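PDB 3FOT: trichothecene 15-O-acetyltransferase TRI3 from Fusarium sporotrichioides, which transfers an acetyl group to the 15-hydroxyl of trichothecene precursors, a step in the biosynthesis of mycotoxins such as T-2 toxin. Local coordinates for residues L274-V280 with N490-A496; A36-V40 with Y354-Q358; F445-E449 with L460-I465; C92-V96 with I105-E109. All blocks are in the same frame, centred on the assembly; numbering follows the deposited sequence.

Contact 1. Residues L274-V280 with N490-A496; sequences LALPRCV and NIIYNDA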
loop_
_atom_site.group_PDB
_atom_site.type_symbol
_atom_site.label_atom_id
_atom_site.label_comp_id
_atom_site.label_asym_id
_atom_site.label_seq_id
_atom_site.Cartn_x
_atom_site.Cartn_y
_atom_site.Cartn_z
ATOM N N LEU A 274 -14.588 5.637 -16.719
ATOM C CA LEU A 274 -13.648 4.664 -16.184
ATOM C C LEU A 274 -12.758 4.174 -17.316
ATOM O O LEU A 274 -13.258 3.766 -18.376
ATOM C CB LEU A 274 -14.348 3.472 -15.525
ATOM C CG LEU A 274 -13.499 2.341 -14.885
ATOM C CD1 LEU A 274 -12.594 2.774 -13.709
ATOM C CD2 LEU A 274 -14.399 1.182 -14.451
ATOM N N ALA A 275 -11.446 4.249 -17.100
ATOM C CA ALA A 275 -10.490 3.658 -18.021
ATOM C C ALA A 275 -9.345 3.061 -17.200
ATOM O O ALA A 275 -9.607 2.292 -16.278
ATOM C CB ALA A 275 -10.021 4.672 -19.072
ATOM N N LEU A 276 -8.104 3.439 -17.492
ATOM C CA LEU A 276 -6.955 2.732 -16.925
ATOM C C LEU A 276 -6.300 3.482 -15.768
ATOM O O LEU A 276 -6.236 4.709 -15.809
ATOM C CB LEU A 276 -5.917 2.494 -18.025
ATOM C CG LEU A 276 -6.385 1.539 -19.135
ATOM C CD1 LEU A 276 -5.459 1.522 -20.341
ATOM C CD2 LEU A 276 -6.509 0.155 -18.572
ATOM N N PRO A 277 -5.785 2.737 -14.749
ATOM C CA PRO A 277 -5.017 3.418 -13.699
ATOM C C PRO A 277 -3.705 3.927 -14.248
ATOM O O PRO A 277 -3.057 3.242 -15.067
ATOM C CB PRO A 277 -4.778 2.315 -12.649
ATOM C CG PRO A 277 -4.862 1.049 -13.407
ATOM C CD PRO A 277 -5.876 1.283 -14.508
ATOM N N ARG A 278 -3.311 5.125 -13.824
ATOM C CA ARG A 278 -2.054 5.687 -14.256
ATOM C C ARG A 278 -1.366 6.314 -13.071
ATOM O O ARG A 278 -1.978 6.510 -12.025
ATOM C CB ARG A 278 -2.241 6.739 -15.344
ATOM C CG ARG A 278 -2.903 6.249 -16.620
ATOM C CD ARG A 278 -2.098 5.168 -17.323
ATOM N NE ARG A 278 -2.650 4.866 -18.641
ATOM C CZ ARG A 278 -2.130 3.983 -19.497
ATOM N NH1 ARG A 278 -1.044 3.295 -19.182
ATOM N NH2 ARG A 278 -2.700 3.791 -20.680
ATOM N N CYS A 279 -0.091 6.621 -13.224
ATOM C CA CYS A 279 0.719 7.146 -12.130
ATOM C C CYS A 279 1.612 8.306 -12.595
ATOM O O CYS A 279 2.152 8.233 -13.678
ATOM C CB CYS A 279 1.574 6.001 -11.577
ATOM S SG CYS A 279 2.399 6.341 -10.031
ATOM N N VAL A 280 1.788 9.334 -11.763
ATOM C CA VAL A 280 2.777 10.377 -12.010
ATOM C C VAL A 280 3.639 10.419 -10.764
ATOM O O VAL A 280 3.116 10.484 -9.656
ATOM C CB VAL A 280 2.138 11.760 -12.274
ATOM C CG1 VAL A 280 3.240 12.806 -12.464
ATOM C CG2 VAL A 280 1.269 11.710 -13.512
ATOM N N ASN A 490 3.898 10.148 -5.290
ATOM C CA ASN A 490 3.240 9.491 -6.418
ATOM C C ASN A 490 1.760 9.899 -6.417
ATOM O O ASN A 490 1.142 9.888 -5.350
ATOM C CB ASN A 490 3.365 7.979 -6.222
ATOM C CG ASN A 490 3.125 7.170 -7.499
ATOM O OD1 ASN A 490 2.556 7.650 -8.483
ATOM N ND2 ASN A 490 3.563 5.914 -7.472
ATOM N N ILE A 491 1.225 10.255 -7.567
ATOM C CA ILE A 491 -0.208 10.439 -7.663
ATOM C C ILE A 491 -0.734 9.377 -8.605
ATOM O O ILE A 491 -0.314 9.276 -9.767
ATOM C CB ILE A 491 -0.627 11.823 -8.173
ATOM C CG1 ILE A 491 -0.029 12.937 -7.310
ATOM C CG2 ILE A 491 -2.178 11.918 -8.187
ATOM C CD1 ILE A 491 -0.526 14.367 -7.689
ATOM N N ILE A 492 -1.644 8.562 -8.087
ATOM C CA ILE A 492 -2.299 7.576 -8.924
ATOM C C ILE A 492 -3.689 8.106 -9.240
ATOM O O ILE A 492 -4.348 8.713 -8.382
ATOM C CB ILE A 492 -2.381 6.196 -8.258
ATOM C CG1 ILE A 492 -1.003 5.732 -7.793
ATOM C CG2 ILE A 492 -2.914 5.162 -9.215
ATOM C CD1 ILE A 492 -0.841 5.819 -6.335
ATOM N N TYR A 493 -4.087 7.921 -10.485
ATOM C CA TYR A 493 -5.346 8.458 -10.950
ATOM C C TYR A 493 -5.860 7.534 -12.011
ATOM O O TYR A 493 -5.131 6.648 -12.480
ATOM C CB TYR A 493 -5.160 9.873 -11.476
ATOM C CG TYR A 493 -4.353 10.010 -12.737
ATOM C CD1 TYR A 493 -4.981 10.264 -13.953
ATOM C CD2 TYR A 493 -2.953 9.916 -12.723
ATOM C CE1 TYR A 493 -4.257 10.406 -15.107
ATOM C CE2 TYR A 493 -2.222 10.071 -13.876
ATOM C CZ TYR A 493 -2.883 10.320 -15.065
ATOM O OH TYR A 493 -2.166 10.463 -16.234
ATOM N N ASN A 494 -7.126 7.701 -12.359
ATOM C CA ASN A 494 -7.670 6.963 -13.473
ATOM C C ASN A 494 -7.710 7.882 -14.680
ATOM O O ASN A 494 -8.208 9.003 -14.577
ATOM C CB ASN A 494 -9.052 6.447 -13.127
ATOM C CG ASN A 494 -9.506 5.405 -14.094
ATOM O OD1 ASN A 494 -10.033 5.735 -15.156
ATOM N ND2 ASN A 494 -9.228 4.140 -13.777
ATOM N N ASP A 495 -7.200 7.414 -15.825
ATOM C CA ASP A 495 -7.043 8.305 -16.981
ATOM C C ASP A 495 -8.315 8.651 -17.750
ATOM O O ASP A 495 -8.254 9.426 -18.712
ATOM C CB ASP A 495 -5.903 7.885 -17.918
ATOM C CG ASP A 495 -6.216 6.644 -18.739
ATOM O OD1 ASP A 495 -7.346 6.126 -18.695
ATOM O OD2 ASP A 495 -5.306 6.180 -19.466
ATOM N N ALA A 496 -9.446 8.099 -17.318
ATOM C CA ALA A 496 -10.746 8.580 -17.776
ATOM C C ALA A 496 -11.075 9.934 -17.144
ATOM O O ALA A 496 -11.818 10.736 -17.728
ATOM C CB ALA A 496 -11.816 7.591 -17.426
HETATM O O HOH W 1 -5.483 4.739 -21.612
#

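Contact 2. Residues A36-V40 with Y354-Q358; sequences AEAIV and YAMCQ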
loop_
_atom_site.group_PDB
_atom_site.type_symbol
_atom_site.label_atom_id
_atom_site.label_comp_id
_atom_site.label_asym_id
_atom_site.label_seq_id
_atom_site.Cartn_x
_atom_site.Cartn_y
_atom_site.Cartn_z
ATOM N N ALA A 36 -11.344 -2.977 6.136
ATOM C CA ALA A 36 -10.806 -2.536 4.838
ATOM C C ALA A 36 -10.679 -3.682 3.837
ATOM O O ALA A 36 -10.746 -3.458 2.606
ATOM C CB ALA A 36 -9.479 -1.832 5.017
ATOM N N GLU A 37 -10.538 -4.907 4.331
ATOM C CA GLU A 37 -10.559 -6.078 3.417
ATOM C C GLU A 37 -11.815 -6.129 2.571
ATOM O O GLU A 37 -11.749 -6.436 1.396
ATOM C CB GLU A 37 -10.415 -7.386 4.214
ATOM C CG GLU A 37 -9.054 -7.570 4.869
ATOM C CD GLU A 37 -9.003 -8.770 5.812
ATOM O OE1 GLU A 37 -10.090 -9.262 6.209
ATOM O OE2 GLU A 37 -7.886 -9.186 6.180
ATOM N N ALA A 38 -12.961 -5.832 3.181
ATOM C CA ALA A 38 -14.253 -5.916 2.509
ATOM C C ALA A 38 -14.358 -4.891 1.381
ATOM O O ALA A 38 -15.036 -5.134 0.385
ATOM C CB ALA A 38 -15.377 -5.746 3.529
ATOM N N ILE A 39 -13.697 -3.742 1.549
ATOM C CA ILE A 39 -13.665 -2.730 0.497
ATOM C C ILE A 39 -12.904 -3.263 -0.721
ATOM O O ILE A 39 -13.452 -3.330 -1.834
ATOM C CB ILE A 39 -13.016 -1.383 0.983
ATOM C CG1 ILE A 39 -13.843 -0.756 2.100
ATOM C CG2 ILE A 39 -12.977 -0.388 -0.179
ATOM C CD1 ILE A 39 -13.143 0.411 2.817
ATOM N N VAL A 40 -11.648 -3.666 -0.513
ATOM C CA VAL A 40 -10.821 -4.111 -1.636
ATOM C C VAL A 40 -11.256 -5.463 -2.198
ATOM O O VAL A 40 -10.946 -5.780 -3.355
ATOM C CB VAL A 40 -9.293 -4.099 -1.299
ATOM C CG1 VAL A 40 -8.874 -2.675 -0.826
ATOM C CG2 VAL A 40 -8.957 -5.112 -0.200
ATOM N N TYR A 354 0.843 -9.326 8.904
ATOM C CA TYR A 354 0.965 -9.158 7.447
ATOM C C TYR A 354 -0.355 -8.923 6.731
ATOM O O TYR A 354 -0.376 -8.344 5.643
ATOM C CB TYR A 354 1.676 -10.385 6.832
ATOM C CG TYR A 354 3.166 -10.373 7.083
ATOM C CD1 TYR A 354 3.676 -10.529 8.377
ATOM C CD2 TYR A 354 4.064 -10.178 6.037
ATOM C CE1 TYR A 354 5.027 -10.492 8.621
ATOM C CE2 TYR A 354 5.446 -10.167 6.264
ATOM C CZ TYR A 354 5.917 -10.320 7.563
ATOM O OH TYR A 354 7.266 -10.298 7.818
ATOM N N ALA A 355 -1.459 -9.383 7.318
ATOM C CA ALA A 355 -2.783 -9.114 6.733
ATOM C C ALA A 355 -3.125 -7.621 6.906
ATOM O O ALA A 355 -2.408 -6.898 7.611
ATOM C CB ALA A 355 -3.857 -10.009 7.389
ATOM N N MET A 356 -4.195 -7.170 6.252
ATOM C CA MET A 356 -4.673 -5.791 6.375
ATOM C C MET A 356 -4.837 -5.443 7.841
ATOM O O MET A 356 -5.460 -6.189 8.584
ATOM C CB MET A 356 -6.038 -5.658 5.700
ATOM C CG MET A 356 -6.614 -4.286 5.707
ATOM S SD MET A 356 -6.186 -3.376 4.215
ATOM C CE MET A 356 -6.984 -4.354 2.939
ATOM N N CYS A 357 -4.314 -4.291 8.243
ATOM C CA CYS A 357 -4.552 -3.802 9.595
ATOM C C CYS A 357 -4.630 -2.287 9.501
ATOM O O CYS A 357 -3.649 -1.584 9.724
ATOM C CB CYS A 357 -3.472 -4.263 10.583
ATOM S SG CYS A 357 -3.943 -3.735 12.283
ATOM N N GLN A 358 -5.807 -1.817 9.103
ATOM C CA GLN A 358 -6.022 -0.405 8.803
ATOM C C GLN A 358 -7.198 0.135 9.574
ATOM O O GLN A 358 -8.141 -0.592 9.887
ATOM C CB GLN A 358 -6.291 -0.195 7.311
ATOM C CG GLN A 358 -5.088 -0.605 6.435
ATOM C CD GLN A 358 -4.003 0.444 6.472
ATOM O OE1 GLN A 358 -4.269 1.616 6.168
ATOM N NE2 GLN A 358 -2.772 0.044 6.841
HETATM O O HOH W 2 -10.451 -1.669 8.561
HETATM O O HOH W 3 -5.761 -9.183 4.667
HETATM O O HOH W 4 -7.348 -8.237 8.655
#

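Contact 3. Residues F445-E449 with L460-I465; sequences FIPHE and LSVESI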
loop_
_atom_site.group_PDB
_atom_site.type_symbol
_atom_site.label_atom_id
_atom_site.label_comp_id
_atom_site.label_asym_id
_atom_site.label_seq_id
_atom_site.Cartn_x
_atom_site.Cartn_y
_atom_site.Cartn_z
ATOM N N PHE A 445 10.979 -1.780 6.325
ATOM C CA PHE A 445 10.491 -3.054 5.812
ATOM C C PHE A 445 11.398 -3.786 4.834
ATOM O O PHE A 445 11.331 -5.008 4.750
ATOM C CB PHE A 445 9.154 -2.819 5.113
ATOM C CG PHE A 445 8.201 -1.989 5.916
ATOM C CD1 PHE A 445 7.866 -2.364 7.206
ATOM C CD2 PHE A 445 7.659 -0.827 5.379
ATOM C CE1 PHE A 445 6.983 -1.599 7.967
ATOM C CE2 PHE A 445 6.768 -0.043 6.137
ATOM C CZ PHE A 445 6.437 -0.447 7.430
ATOM N N ILE A 446 12.199 -3.043 4.072
ATOM C CA ILE A 446 12.950 -3.623 2.930
ATOM C C ILE A 446 14.420 -3.266 3.113
ATOM O O ILE A 446 14.737 -2.118 3.401
ATOM C CB ILE A 446 12.405 -3.079 1.588
ATOM C CG1 ILE A 446 10.946 -3.532 1.418
ATOM C CG2 ILE A 446 13.266 -3.513 0.392
ATOM C CD1 ILE A 446 10.199 -2.811 0.301
ATOM N N PRO A 447 15.324 -4.244 2.922
ATOM C CA PRO A 447 16.736 -3.919 3.100
ATOM C C PRO A 447 17.363 -3.141 1.943
ATOM O O PRO A 447 16.901 -3.214 0.804
ATOM C CB PRO A 447 17.403 -5.293 3.217
ATOM C CG PRO A 447 16.520 -6.213 2.420
ATOM C CD PRO A 447 15.108 -5.657 2.544
ATOM N N HIS A 448 18.441 -2.413 2.227
ATOM C CA HIS A 448 19.161 -1.719 1.146
ATOM C C HIS A 448 19.847 -2.659 0.151
ATOM O O HIS A 448 20.092 -2.273 -1.016
ATOM C CB HIS A 448 20.233 -0.816 1.718
ATOM C CG HIS A 448 19.721 0.485 2.246
ATOM N ND1 HIS A 448 20.544 1.387 2.893
ATOM C CD2 HIS A 448 18.481 1.033 2.245
ATOM C CE1 HIS A 448 19.838 2.456 3.226
ATOM N NE2 HIS A 448 18.582 2.260 2.862
ATOM N N GLU A 449 20.196 -3.860 0.604
ATOM C CA GLU A 449 20.860 -4.826 -0.273
ATOM C C GLU A 449 20.329 -6.228 -0.089
ATOM O O GLU A 449 19.822 -6.597 0.995
ATOM C CB GLU A 449 22.392 -4.853 -0.053
ATOM C CG GLU A 449 23.122 -3.524 -0.147
ATOM C CD GLU A 449 23.222 -2.780 1.178
ATOM O OE1 GLU A 449 22.961 -3.366 2.254
ATOM O OE2 GLU A 449 23.593 -1.592 1.137
ATOM N N LEU A 460 22.899 -7.624 -4.775
ATOM C CA LEU A 460 22.040 -6.678 -5.510
ATOM C C LEU A 460 21.737 -5.479 -4.637
ATOM O O LEU A 460 21.360 -5.633 -3.485
ATOM C CB LEU A 460 20.740 -7.356 -5.981
ATOM C CG LEU A 460 20.961 -8.394 -7.096
ATOM C CD1 LEU A 460 19.799 -9.411 -7.092
ATOM C CD2 LEU A 460 21.048 -7.728 -8.430
ATOM N N SER A 461 21.944 -4.287 -5.177
ATOM C CA SER A 461 21.631 -3.059 -4.440
ATOM C C SER A 461 20.195 -2.687 -4.740
ATOM O O SER A 461 19.792 -2.691 -5.921
ATOM C CB SER A 461 22.525 -1.917 -4.919
ATOM O OG SER A 461 22.255 -0.774 -4.112
ATOM N N VAL A 462 19.409 -2.409 -3.704
ATOM C CA VAL A 462 18.018 -1.994 -3.936
ATOM C C VAL A 462 18.032 -0.481 -4.090
ATOM O O VAL A 462 18.132 0.242 -3.086
ATOM C CB VAL A 462 17.049 -2.440 -2.801
ATOM C CG1 VAL A 462 15.605 -2.077 -3.154
ATOM C CG2 VAL A 462 17.156 -3.962 -2.533
ATOM N N GLU A 463 17.936 -0.019 -5.335
ATOM C CA GLU A 463 18.177 1.413 -5.649
ATOM C C GLU A 463 16.946 2.270 -5.469
ATOM O O GLU A 463 17.028 3.376 -4.920
ATOM C CB GLU A 463 18.716 1.591 -7.063
ATOM C CG GLU A 463 20.040 0.883 -7.238
ATOM C CD GLU A 463 20.916 1.521 -8.278
ATOM O OE1 GLU A 463 20.395 1.942 -9.333
ATOM O OE2 GLU A 463 22.134 1.592 -8.025
ATOM N N SER A 464 15.807 1.754 -5.934
ATOM C CA SER A 464 14.578 2.554 -5.900
ATOM C C SER A 464 13.387 1.656 -5.636
ATOM O O SER A 464 13.365 0.473 -6.021
ATOM C CB SER A 464 14.389 3.335 -7.212
ATOM O OG SER A 464 14.137 2.452 -8.276
ATOM N N ILE A 465 12.402 2.229 -4.954
ATOM C CA ILE A 465 11.183 1.524 -4.612
ATOM C C ILE A 465 10.026 2.440 -4.956
ATOM O O ILE A 465 9.976 3.585 -4.503
ATOM C CB ILE A 465 11.121 1.113 -3.113
ATOM C CG1 ILE A 465 12.333 0.247 -2.720
ATOM C CG2 ILE A 465 9.774 0.418 -2.787
ATOM C CD1 ILE A 465 12.407 -0.101 -1.218
#

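Contact 4. Residues C92-V96 with I105-E109; sequences CACTV and IITYE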
loop_
_atom_site.group_PDB
_atom_site.type_symbol
_atom_site.label_atom_id
_atom_site.label_comp_id
_atom_site.label_asym_id
_atom_site.label_seq_id
_atom_site.Cartn_x
_atom_site.Cartn_y
_atom_site.Cartn_z
ATOM N N CYS A 92 0.768 -15.097 1.445
ATOM C CA CYS A 92 1.210 -15.089 0.041
ATOM C C CYS A 92 0.562 -16.181 -0.839
ATOM O O CYS A 92 0.696 -16.140 -2.075
ATOM C CB CYS A 92 2.740 -15.183 -0.028
ATOM S SG CYS A 92 3.368 -16.784 0.552
ATOM N N ALA A 93 -0.142 -17.144 -0.217
ATOM C CA ALA A 93 -0.905 -18.129 -0.997
ATOM C C ALA A 93 -2.377 -18.277 -0.617
ATOM O O ALA A 93 -3.022 -19.274 -0.999
ATOM C CB ALA A 93 -0.209 -19.499 -0.941
ATOM N N CYS A 94 -2.912 -17.307 0.123
ATOM C CA CYS A 94 -4.349 -17.294 0.376
ATOM C C CYS A 94 -5.075 -17.021 -0.948
ATOM O O CYS A 94 -4.496 -16.439 -1.880
ATOM C CB CYS A 94 -4.727 -16.250 1.439
ATOM S SG CYS A 94 -4.120 -16.617 3.095
ATOM N N THR A 95 -6.330 -17.467 -1.028
ATOM C CA THR A 95 -7.144 -17.295 -2.213
ATOM C C THR A 95 -8.476 -16.660 -1.804
ATOM O O THR A 95 -8.825 -16.640 -0.628
ATOM C CB THR A 95 -7.410 -18.661 -2.882
ATOM O OG1 THR A 95 -7.983 -19.565 -1.920
ATOM C CG2 THR A 95 -6.109 -19.255 -3.417
ATOM N N VAL A 96 -9.224 -16.181 -2.787
ATOM C CA VAL A 96 -10.445 -15.472 -2.505
ATOM C C VAL A 96 -11.621 -16.157 -3.169
ATOM O O VAL A 96 -11.503 -16.681 -4.289
ATOM C CB VAL A 96 -10.374 -14.003 -2.986
ATOM C CG1 VAL A 96 -10.209 -13.899 -4.495
ATOM C CG2 VAL A 96 -11.636 -13.239 -2.552
ATOM N N ILE A 105 -14.455 -13.979 1.020
ATOM C CA ILE A 105 -14.016 -15.051 1.903
ATOM C C ILE A 105 -12.553 -15.355 1.595
ATOM O O ILE A 105 -12.180 -15.497 0.451
ATOM C CB ILE A 105 -14.872 -16.325 1.715
ATOM C CG1 ILE A 105 -16.351 -16.025 1.996
ATOM C CG2 ILE A 105 -14.336 -17.485 2.585
ATOM C CD1 ILE A 105 -17.304 -17.107 1.399
ATOM N N ILE A 106 -11.733 -15.399 2.629
ATOM C CA ILE A 106 -10.304 -15.664 2.451
ATOM C C ILE A 106 -10.010 -17.096 2.868
ATOM O O ILE A 106 -10.319 -17.506 3.999
ATOM C CB ILE A 106 -9.429 -14.706 3.314
ATOM C CG1 ILE A 106 -9.588 -13.264 2.800
ATOM C CG2 ILE A 106 -7.948 -15.169 3.342
ATOM C CD1 ILE A 106 -9.002 -12.167 3.690
ATOM N N THR A 107 -9.389 -17.850 1.970
ATOM C CA THR A 107 -9.095 -19.257 2.274
ATOM C C THR A 107 -7.584 -19.501 2.242
ATOM O O THR A 107 -6.890 -18.936 1.393
ATOM C CB THR A 107 -9.819 -20.170 1.273
ATOM O OG1 THR A 107 -11.237 -20.034 1.451
ATOM C CG2 THR A 107 -9.432 -21.632 1.471
ATOM N N TYR A 108 -7.088 -20.324 3.168
ATOM C CA TYR A 108 -5.732 -20.839 3.068
ATOM C C TYR A 108 -5.742 -22.371 3.121
ATOM O O TYR A 108 -6.401 -22.958 3.994
ATOM C CB TYR A 108 -4.794 -20.298 4.167
ATOM C CG TYR A 108 -3.409 -20.871 3.957
ATOM C CD1 TYR A 108 -2.603 -20.380 2.925
ATOM C CD2 TYR A 108 -2.952 -21.964 4.714
ATOM C CE1 TYR A 108 -1.359 -20.935 2.648
ATOM C CE2 TYR A 108 -1.691 -22.533 4.457
ATOM C CZ TYR A 108 -0.910 -22.004 3.418
ATOM O OH TYR A 108 0.320 -22.548 3.143
ATOM N N GLU A 109 -5.005 -23.002 2.213
ATOM C CA GLU A 109 -4.839 -24.461 2.255
ATOM C C GLU A 109 -3.353 -24.818 2.136
ATOM O O GLU A 109 -2.654 -24.334 1.243
ATOM C CB GLU A 109 -5.664 -25.131 1.152
ATOM C CG GLU A 109 -5.525 -26.659 1.085
ATOM C CD GLU A 109 -6.284 -27.277 -0.082
ATOM O OE1 GLU A 109 -6.564 -26.587 -1.093
ATOM O OE2 GLU A 109 -6.603 -28.477 0.015
HETATM O O HOH W 5 -4.130 -21.659 -0.266
#

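Contact 1. Residues L274-V280 with N490-A496
Two antiparallel strands, 277-280 and 490-494, meet at the edge of a mixed sheet of this BAHD-superfamily fold. On one face, Val280 CG2 packs 3.9 Å from Tyr493 CE2, and Arg278 CB lies over the face of the same ring, a CH-pi contact 4.0 Å from the centroid. Helix 500-516 covers Val280, Ile491 and Tyr493 on this side. On the other face, Cys279 SG lies 4.1 Å from Ile492 CG1, with Trp138 of helix 134-147 against the cysteine. Two hydrogen-bonded pairs hold the backbones together: Arg278 N to Tyr493 O (2.7 Å) with Tyr493 N to Arg278 O (3.0 Å), and Val280 N to Ile491 O (2.9 Å) with Ile491 N to Val280 O (2.8 Å). Towards Ala275 side chains join the backbone in the bonding. Asn494 OD1 accepts from Ala275 N (2.8 Å) and closes an Asx turn with Ala496 N, while its ND2 donates to Ala275 O (3.1 Å). Asp495 N donates to Leu276 O (2.9 Å) and Leu276 N to Asp495 OD1 (3.0 Å). At the polar edge Arg278 forms salt bridges with Glu143 and Asp495; in the latter, NE sits 3.1 Å from OD2, and a water joins Arg278 NH2 (3.1 Å) to that same Asp495 OD2 (2.6 Å).

Contact 2. Residues A36-V40 with Y354-Q358
Along 354-358, an irregular run leading into strand 358-365, the chain reaches the short helix 36-41 first at Ala355, whose CB lies 4.3 Å from Glu37 OE2. Met356 then provides most of the contact. Its side chain lies against the helix, with CB 3.7 Å from Glu37 CG, SD 3.7 Å from Ala36 CB and CE 3.8 Å from Val40 CG2, so one flexible thioether fits against residues a full helical turn apart. Its backbone is linked by water: Glu37 OE2 receives from one water that accepts from Met356 N (3.0 Å) and from another that donates to Met356 O (2.8 Å). The same carboxylate oxygen forms a salt bridge with Arg31. At Gln358, CB comes 4.3 Å from Ala36 CB, and a third water joins Gln358 O to Ala36 N, 2.9 Å from each. The side-chain amide of Gln358 donates to Asp190. The helix also packs on helix 406-423, where Ala36 touches His414, which binds 15-deacetylcalonectrin, and Ile39 packs on Glu417 and Leu421.

Contact 3. Residues F445-E449 with L460-I465
The chain here enters edge strand 449-452 of the mixed six-stranded sheet and begins to pair with its antiparallel neighbour, strand 457-469. Glu449 and Ser461 form a non-hydrogen-bonded pair, CA atoms 4.6 Å apart, and Glu449 CA makes a CA-H...O contact with Leu460 O at 3.3 Å. Just before it, Val462 N donates to His448 O at 2.8 Å, the one direct hydrogen bond between the segments. Farther back, the carbonyl Pro447 O rests 3.4 Å from Val462 CG2, and beyond it side chains meet: Ile446 CG2 is 4.5 Å from Val462 CG1, and Ile446 CD1 meets Ile465 CD1 at 3.8 Å. Trp483 of strand 477-483 touches both isoleucines. Its ring also meets the imidazole of His448 edge-to-face, while His448 NE2 is hydrogen-bonded to Glu443. On its other side strand 457-469 pairs with strand 53-61, where Glu463 and Ser464 both face Ser58 in a classic beta bulge. The chemistry thus divides along the loop: backbone pairing fixes the register where the edge strand starts, and at Ile446 the contact rests on apolar side chains.

Contact 4. Residues C92-V96 with I105-E109
This beta hairpin forms one edge of a four-stranded antiparallel sheet, with strand 105-109 lying between 95-97 and 28-32. The backbone N and O of the central pair satisfy each other: Thr95 N donates to Thr107 O at 2.9 Å, and Thr107 N returns a bond to Thr95 O, also 2.9 Å. Val96 and Ile106 follow as a non-hydrogen-bonded pair, in which the backbone of Ile106 turns to Arg31 on the other neighbouring strand; that of Tyr108 likewise pairs with Val29. CA-H...O contacts fill in between, with Val96 CA 3.4 Å from Ile105 O, Ile106 CA 3.6 Å from Thr95 O, and Cys94 CA 3.2 Å from Thr107 O, an oxygen already bonded to Thr95 N. Ile105 continues the ladder by backbone bonding to Ser97. Cys94 and Ala93 supply the apolar contacts: Cys94 CB is 3.9 Å from Ile106 CG2, Cys94 SG is 3.9 Å from Tyr108 CB and sits obliquely beside the ring, 5.2 Å from its centroid, and Ala93 CB meets the ring edge 4.0 Å from Tyr108 CE1. The Tyr108 hydroxyl is hydrogen-bonded to Glu225 and Arg86. At the open end, where the chains have parted too far for a direct bond, a single water takes over, donating to Ala93 O at 2.7 Å and accepting from Glu109 N at 3.0 Å.

From the N terminus, helix 36-41 opens contact 2, which does not close until 354-358, more than 300 residues later. Within that loop contact 4 closes early, as the local hairpin of 92-96 with 105-109, and the two touch where Glu37 OE1 lies 4.0 Å from Ile106 CD1. Contact 1 opens at 274-280, before contact 2 has closed, and ends at 490-496, so the two cross; contact 3, 445-449 with 460-465, is nested inside contact 1. The long-range pair ties the N-terminal helix to the entry of strand 358-365 and strand 277-283 to the late strand 486-494; contacts 3 and 4 each complete an edge of a different sheet.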